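Local coordinates for protein CT296 (Chlamydia trachomatis, PDB 3QH6) that is of unknown function but has a fold resembling that of Fe(II) 2-oxoglutarate-dependent enzymes, at residues V90-I104 and F137-S151. Sequence-based numbering, arbitrary orientation. Where two conformers were deposited one is given.
Sequences VALVRDLWVQKQEEI and FDWGAGDTAIILRFS
L96 and I147 face each other across two antiparallel strands, 91-98 and 145-151. In the modelled conformer of I147, its CG2 lies 3.4 Å from L96 CB. Backbone bonds run in both directions here, and I147 N gives a nearly straight one to L96 O (165°). The register slips by one between L92 and R94, a beta bulge, where V93 N bonds R149 O at 3.0 Å.

The middle of the strand pair is closely packed on both faces. One carries L92, D95, W97, I146, L148 and F150. CG of L92 stands anti to the backbone N (chi1 -179°), which carries CD1 over one face of the F150 ring and to 3.8 Å from L148 CB. Helices 66-75 and 77-85 cover this end. D95 is buried, and its carboxylate bonds H62 and V61 N. W97 NE1 donates to T144 OG1 at 2.9 Å, near the indole plane; E36 also bonds that hydroxyl. On the other face R149 is buried, and S112 and L105 O take its NH groups.

The solvent side lies at the two ends. At one, A91 is exposed, and R94 lays its CB against R149 CG at 3.8 Å and turns its guanidinium to D107. At the other, W139 NE1 hydrogen-bonds Q99 O at 3.0 Å, from above the carbonyl plane. I104 CD1 meets the indole edge. Q99 NE2 makes a weak bond to A141 O in the largely exposed type I turn 140-143.

Strand 91-98 is an outermost strand of the five-stranded antiparallel sheet. Backbone pairing and apolar contacts join it to 145-151, while the buried charged groups find polar partners elsewhere in the chain.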
loop_
_atom_site.group_PDB
_atom_site.type_symbol
_atom_site.label_atom_id
_atom_site.label_comp_id
_atom_site.label_asym_id
_atom_site.label_seq_id
_atom_site.Cartn_x
_atom_site.Cartn_y
_atom_site.Cartn_z
ATOM N N VAL A 90 6.648 -9.969 -8.008
ATOM C CA VAL A 90 5.729 -10.244 -6.933
ATOM C C VAL A 90 4.333 -9.937 -7.454
ATOM O O VAL A 90 4.173 -9.280 -8.514
ATOM C CB VAL A 90 6.032 -9.378 -5.699
ATOM C CG1 VAL A 90 7.509 -9.509 -5.281
ATOM C CG2 VAL A 90 5.649 -7.921 -5.966
ATOM N N ALA A 91 3.319 -10.400 -6.731
ATOM C CA ALA A 91 1.918 -10.148 -7.102
ATOM C C ALA A 91 1.089 -9.965 -5.849
ATOM O O ALA A 91 1.452 -10.455 -4.803
ATOM C CB ALA A 91 1.363 -11.318 -7.927
ATOM N N LEU A 92 -0.026 -9.253 -5.954
ATOM C CA LEU A 92 -0.926 -9.076 -4.823
ATOM C C LEU A 92 -1.565 -10.411 -4.464
ATOM O O LEU A 92 -2.150 -11.053 -5.330
ATOM C CB LEU A 92 -2.009 -8.048 -5.184
ATOM C CG LEU A 92 -3.005 -7.742 -4.073
ATOM C CD1 LEU A 92 -2.355 -6.941 -2.985
ATOM C CD2 LEU A 92 -4.230 -6.968 -4.628
ATOM N N VAL A 93 -1.467 -10.827 -3.195
ATOM C CA VAL A 93 -2.026 -12.111 -2.753
ATOM C C VAL A 93 -3.099 -11.927 -1.668
ATOM O O VAL A 93 -3.993 -12.760 -1.532
ATOM C CB VAL A 93 -0.921 -13.090 -2.254
ATOM C CG1 VAL A 93 -0.028 -13.505 -3.430
ATOM C CG2 VAL A 93 -0.078 -12.480 -1.072
ATOM N N ARG A 94 -3.010 -10.854 -0.889
ATOM C CA ARG A 94 -3.973 -10.631 0.194
ATOM C C ARG A 94 -4.117 -9.149 0.407
ATOM O O ARG A 94 -3.194 -8.394 0.095
ATOM C CB ARG A 94 -3.456 -11.257 1.508
ATOM C CG ARG A 94 -3.468 -12.790 1.501
ATOM C CD ARG A 94 -2.928 -13.350 2.848
ATOM N NE ARG A 94 -1.500 -13.103 3.007
ATOM C CZ ARG A 94 -0.553 -13.811 2.397
ATOM N NH1 ARG A 94 -0.895 -14.789 1.574
ATOM N NH2 ARG A 94 0.736 -13.541 2.593
ATOM N N ASP A 95 -5.249 -8.708 0.951
ATOM C CA ASP A 95 -5.342 -7.310 1.359
ATOM C C ASP A 95 -6.278 -7.141 2.567
ATOM O O ASP A 95 -6.972 -8.070 2.957
ATOM C CB ASP A 95 -5.753 -6.444 0.167
ATOM C CG ASP A 95 -7.209 -6.531 -0.136
ATOM O OD1 ASP A 95 -8.018 -6.402 0.809
ATOM O OD2 ASP A 95 -7.537 -6.730 -1.319
ATOM N N LEU A 96 -6.269 -5.974 3.190
ATOM C CA LEU A 96 -7.180 -5.739 4.309
ATOM C C LEU A 96 -7.480 -4.260 4.344
ATOM O O LEU A 96 -6.568 -3.436 4.342
ATOM C CB LEU A 96 -6.539 -6.169 5.642
ATOM C CG LEU A 96 -7.363 -5.994 6.929
ATOM C CD1 LEU A 96 -8.551 -6.938 7.002
ATOM C CD2 LEU A 96 -6.499 -6.184 8.175
ATOM N N TRP A 97 -8.751 -3.909 4.395
ATOM C CA TRP A 97 -9.122 -2.508 4.516
ATOM C C TRP A 97 -9.223 -2.190 5.998
ATOM O O TRP A 97 -10.009 -2.800 6.699
ATOM C CB TRP A 97 -10.474 -2.321 3.844
ATOM C CG TRP A 97 -10.990 -0.922 3.933
ATOM C CD1 TRP A 97 -10.276 0.220 3.833
ATOM C CD2 TRP A 97 -12.358 -0.541 4.120
ATOM N NE1 TRP A 97 -11.128 1.319 3.945
ATOM C CE2 TRP A 97 -12.406 0.864 4.127
ATOM C CE3 TRP A 97 -13.547 -1.261 4.289
ATOM C CZ2 TRP A 97 -13.593 1.566 4.302
ATOM C CZ3 TRP A 97 -14.720 -0.567 4.466
ATOM C CH2 TRP A 97 -14.736 0.841 4.470
ATOM N N VAL A 98 -8.419 -1.256 6.495
ATOM C CA VAL A 98 -8.327 -1.061 7.951
ATOM C C VAL A 98 -8.726 0.369 8.338
ATOM O O VAL A 98 -8.465 1.324 7.594
ATOM C CB VAL A 98 -6.911 -1.355 8.493
ATOM C CG1 VAL A 98 -6.539 -2.834 8.300
ATOM C CG2 VAL A 98 -5.893 -0.472 7.835
ATOM N N GLN A 99 -9.374 0.494 9.493
ATOM C CA GLN A 99 -9.687 1.792 10.088
ATOM C C GLN A 99 -8.555 2.259 11.046
ATOM O O GLN A 99 -8.323 3.454 11.214
ATOM C CB GLN A 99 -11.030 1.702 10.835
ATOM C CG GLN A 99 -11.206 2.705 11.961
ATOM C CD GLN A 99 -10.953 4.134 11.521
ATOM O OE1 GLN A 99 -11.446 4.573 10.478
ATOM N NE2 GLN A 99 -10.170 4.867 12.310
ATOM N N LYS A 100 -7.855 1.314 11.660
ATOM C CA LYS A 100 -6.851 1.612 12.700
ATOM C C LYS A 100 -5.567 0.828 12.429
ATOM O O LYS A 100 -5.625 -0.300 11.928
ATOM C CB LYS A 100 -7.399 1.199 14.069
ATOM C CG LYS A 100 -8.877 1.498 14.267
ATOM C CD LYS A 100 -9.352 1.120 15.660
ATOM C CE LYS A 100 -10.614 1.887 16.040
ATOM N NZ LYS A 100 -10.359 3.353 16.148
ATOM N N GLN A 101 -4.409 1.374 12.795
ATOM C CA GLN A 101 -3.156 0.707 12.437
ATOM C C GLN A 101 -2.949 -0.585 13.226
ATOM O O GLN A 101 -2.197 -1.457 12.796
ATOM C CB GLN A 101 -1.940 1.630 12.573
ATOM C CG GLN A 101 -1.436 1.878 13.969
ATOM C CD GLN A 101 -0.024 2.443 13.952
ATOM O OE1 GLN A 101 0.212 3.532 13.429
ATOM N NE2 GLN A 101 0.928 1.683 14.490
ATOM N N GLU A 102 -3.633 -0.708 14.363
ATOM C CA GLU A 102 -3.520 -1.875 15.213
ATOM C C GLU A 102 -4.068 -3.117 14.519
ATOM O O GLU A 102 -3.831 -4.252 14.956
ATOM C CB GLU A 102 -4.290 -1.637 16.517
ATOM C CG GLU A 102 -3.632 -0.628 17.465
ATOM C CD GLU A 102 -3.840 0.831 17.046
ATOM O OE1 GLU A 102 -4.761 1.118 16.247
ATOM O OE2 GLU A 102 -3.074 1.698 17.521
ATOM N N GLU A 103 -4.802 -2.897 13.432
ATOM C CA GLU A 103 -5.475 -3.985 12.720
ATOM C C GLU A 103 -4.507 -4.655 11.746
ATOM O O GLU A 103 -4.758 -5.748 11.220
ATOM C CB GLU A 103 -6.722 -3.431 12.010
ATOM C CG GLU A 103 -7.862 -3.116 12.995
ATOM C CD GLU A 103 -9.027 -2.371 12.369
ATOM O OE1 GLU A 103 -8.848 -1.744 11.301
ATOM O OE2 GLU A 103 -10.130 -2.413 12.956
ATOM N N ILE A 104 -3.372 -4.012 11.538
ATOM C CA ILE A 104 -2.361 -4.507 10.616
ATOM C C ILE A 104 -1.476 -5.478 11.359
ATOM O O ILE A 104 -0.571 -5.064 12.095
ATOM C CB ILE A 104 -1.473 -3.346 10.119
ATOM C CG1 ILE A 104 -2.339 -2.233 9.531
ATOM C CG2 ILE A 104 -0.433 -3.852 9.114
ATOM C CD1 ILE A 104 -1.537 -1.007 9.123
ATOM N N PHE A 137 4.185 5.970 10.315
ATOM C CA PHE A 137 3.002 6.508 9.642
ATOM C C PHE A 137 1.701 6.193 10.372
ATOM O O PHE A 137 1.478 5.067 10.834
ATOM C CB PHE A 137 2.905 5.969 8.200
ATOM C CG PHE A 137 1.734 6.540 7.425
ATOM C CD1 PHE A 137 1.780 7.833 6.930
ATOM C CD2 PHE A 137 0.582 5.790 7.213
ATOM C CE1 PHE A 137 0.690 8.372 6.232
ATOM C CE2 PHE A 137 -0.519 6.325 6.521
ATOM C CZ PHE A 137 -0.455 7.624 6.026
ATOM N N ASP A 138 0.832 7.185 10.434
ATOM C CA ASP A 138 -0.489 6.986 11.002
ATOM C C ASP A 138 -1.460 8.013 10.422
ATOM O O ASP A 138 -1.043 9.027 9.840
ATOM C CB ASP A 138 -0.439 7.090 12.529
ATOM C CG ASP A 138 -1.429 6.149 13.218
ATOM O OD1 ASP A 138 -2.434 5.747 12.586
ATOM O OD2 ASP A 138 -1.200 5.803 14.398
ATOM N N TRP A 139 -2.754 7.739 10.581
ATOM C CA TRP A 139 -3.820 8.565 10.015
ATOM C C TRP A 139 -4.910 8.817 11.064
ATOM O O TRP A 139 -5.026 8.072 12.026
ATOM C CB TRP A 139 -4.405 7.874 8.773
ATOM C CG TRP A 139 -4.936 6.450 9.017
ATOM C CD1 TRP A 139 -6.233 6.092 9.253
ATOM C CD2 TRP A 139 -4.177 5.221 9.014
ATOM N NE1 TRP A 139 -6.329 4.723 9.413
ATOM C CE2 TRP A 139 -5.084 4.169 9.270
ATOM C CE3 TRP A 139 -2.820 4.914 8.831
ATOM C CZ2 TRP A 139 -4.680 2.827 9.350
ATOM C CZ3 TRP A 139 -2.418 3.575 8.917
ATOM C CH2 TRP A 139 -3.348 2.554 9.169
ATOM N N GLY A 140 -5.705 9.864 10.870
ATOM C CA GLY A 140 -6.698 10.277 11.849
ATOM C C GLY A 140 -7.830 9.285 11.989
ATOM O O GLY A 140 -8.058 8.471 11.101
ATOM N N ALA A 141 -8.541 9.355 13.108
ATOM C CA ALA A 141 -9.585 8.380 13.418
ATOM C C ALA A 141 -10.686 8.360 12.363
ATOM O O ALA A 141 -11.416 7.383 12.241
ATOM C CB ALA A 141 -10.184 8.661 14.798
ATOM N N GLY A 142 -10.813 9.439 11.602
ATOM C CA GLY A 142 -11.828 9.498 10.566
ATOM C C GLY A 142 -11.438 8.821 9.257
ATOM O O GLY A 142 -12.265 8.697 8.356
ATOM N N ASP A 143 -10.188 8.377 9.146
ATOM C CA ASP A 143 -9.638 7.996 7.845
ATOM C C ASP A 143 -9.381 6.508 7.788
ATOM O O ASP A 143 -9.389 5.842 8.812
ATOM C CB ASP A 143 -8.333 8.737 7.572
ATOM C CG ASP A 143 -8.476 10.247 7.679
ATOM O OD1 ASP A 143 -9.592 10.753 7.437
ATOM O OD2 ASP A 143 -7.469 10.921 8.009
ATOM N N THR A 144 -9.134 5.975 6.594
ATOM C CA THR A 144 -8.848 4.555 6.482
ATOM C C THR A 144 -7.662 4.292 5.558
ATOM O O THR A 144 -7.128 5.190 4.914
ATOM C CB THR A 144 -10.069 3.746 5.951
ATOM O OG1 THR A 144 -10.267 4.024 4.555
ATOM C CG2 THR A 144 -11.338 4.071 6.734
ATOM N N ALA A 145 -7.248 3.039 5.502
ATOM C CA ALA A 145 -6.117 2.665 4.693
ATOM C C ALA A 145 -6.334 1.246 4.223
ATOM O O ALA A 145 -7.214 0.536 4.725
ATOM C CB ALA A 145 -4.824 2.783 5.507
ATOM N N ILE A 146 -5.546 0.828 3.245
ATOM C CA ILE A 146 -5.615 -0.558 2.799
ATOM C C ILE A 146 -4.205 -1.136 2.819
ATOM O O ILE A 146 -3.252 -0.488 2.384
ATOM C CB ILE A 146 -6.306 -0.704 1.402
ATOM C CG1 ILE A 146 -6.496 -2.186 1.034
ATOM C CG2 ILE A 146 -5.548 0.048 0.259
ATOM C CD1 ILE A 146 -7.358 -2.345 -0.208
ATOM N N ILE A 147 -4.053 -2.309 3.437
ATOM C CA ILE A 147 -2.767 -2.964 3.451
ATOM C C ILE A 147 -2.779 -4.001 2.345
ATOM O O ILE A 147 -3.734 -4.758 2.199
ATOM C CB ILE A 147 -2.441 -3.613 4.829
ATOM C CG1 ILE A 147 -1.064 -4.268 4.765
ATOM C CG2 ILE A 147 -3.516 -4.612 5.266
ATOM C CD1 ILE A 147 0.075 -3.271 5.040
ATOM N N LEU A 148 -1.719 -3.996 1.552
ATOM C CA LEU A 148 -1.618 -4.832 0.364
ATOM C C LEU A 148 -0.444 -5.751 0.591
ATOM O O LEU A 148 0.633 -5.273 0.902
ATOM C CB LEU A 148 -1.313 -3.942 -0.852
ATOM C CG LEU A 148 -2.385 -2.875 -1.133
ATOM C CD1 LEU A 148 -1.859 -1.861 -2.148
ATOM C CD2 LEU A 148 -3.657 -3.545 -1.620
ATOM N N ARG A 149 -0.641 -7.055 0.436
ATOM C CA ARG A 149 0.424 -7.999 0.676
ATOM C C ARG A 149 0.941 -8.537 -0.639
ATOM O O ARG A 149 0.181 -9.129 -1.400
ATOM C CB ARG A 149 -0.094 -9.174 1.534
ATOM C CG ARG A 149 -0.874 -8.780 2.782
ATOM C CD ARG A 149 0.004 -7.985 3.766
ATOM N NE ARG A 149 -0.686 -7.872 5.052
ATOM C CZ ARG A 149 -0.137 -7.435 6.168
ATOM N NH1 ARG A 149 1.135 -7.068 6.171
ATOM N NH2 ARG A 149 -0.859 -7.393 7.296
ATOM N N PHE A 150 2.255 -8.469 -0.863
ATOM C CA PHE A 150 2.793 -8.914 -2.159
ATOM C C PHE A 150 3.715 -10.099 -1.982
ATOM O O PHE A 150 4.564 -10.075 -1.110
ATOM C CB PHE A 150 3.571 -7.778 -2.860
ATOM C CG PHE A 150 2.708 -6.632 -3.287
ATOM C CD1 PHE A 150 2.087 -6.633 -4.532
ATOM C CD2 PHE A 150 2.463 -5.571 -2.433
ATOM C CE1 PHE A 150 1.244 -5.556 -4.922
ATOM C CE2 PHE A 150 1.639 -4.516 -2.831
ATOM C CZ PHE A 150 1.034 -4.518 -4.061
ATOM N N SER A 151 3.577 -11.118 -2.831
ATOM C CA SER A 151 4.367 -12.350 -2.639
ATOM C C SER A 151 5.030 -12.773 -3.958
ATOM O O SER A 151 4.448 -12.623 -5.049
ATOM C CB SER A 151 3.474 -13.489 -2.103
ATOM O OG SER A 151 4.216 -14.694 -1.916
#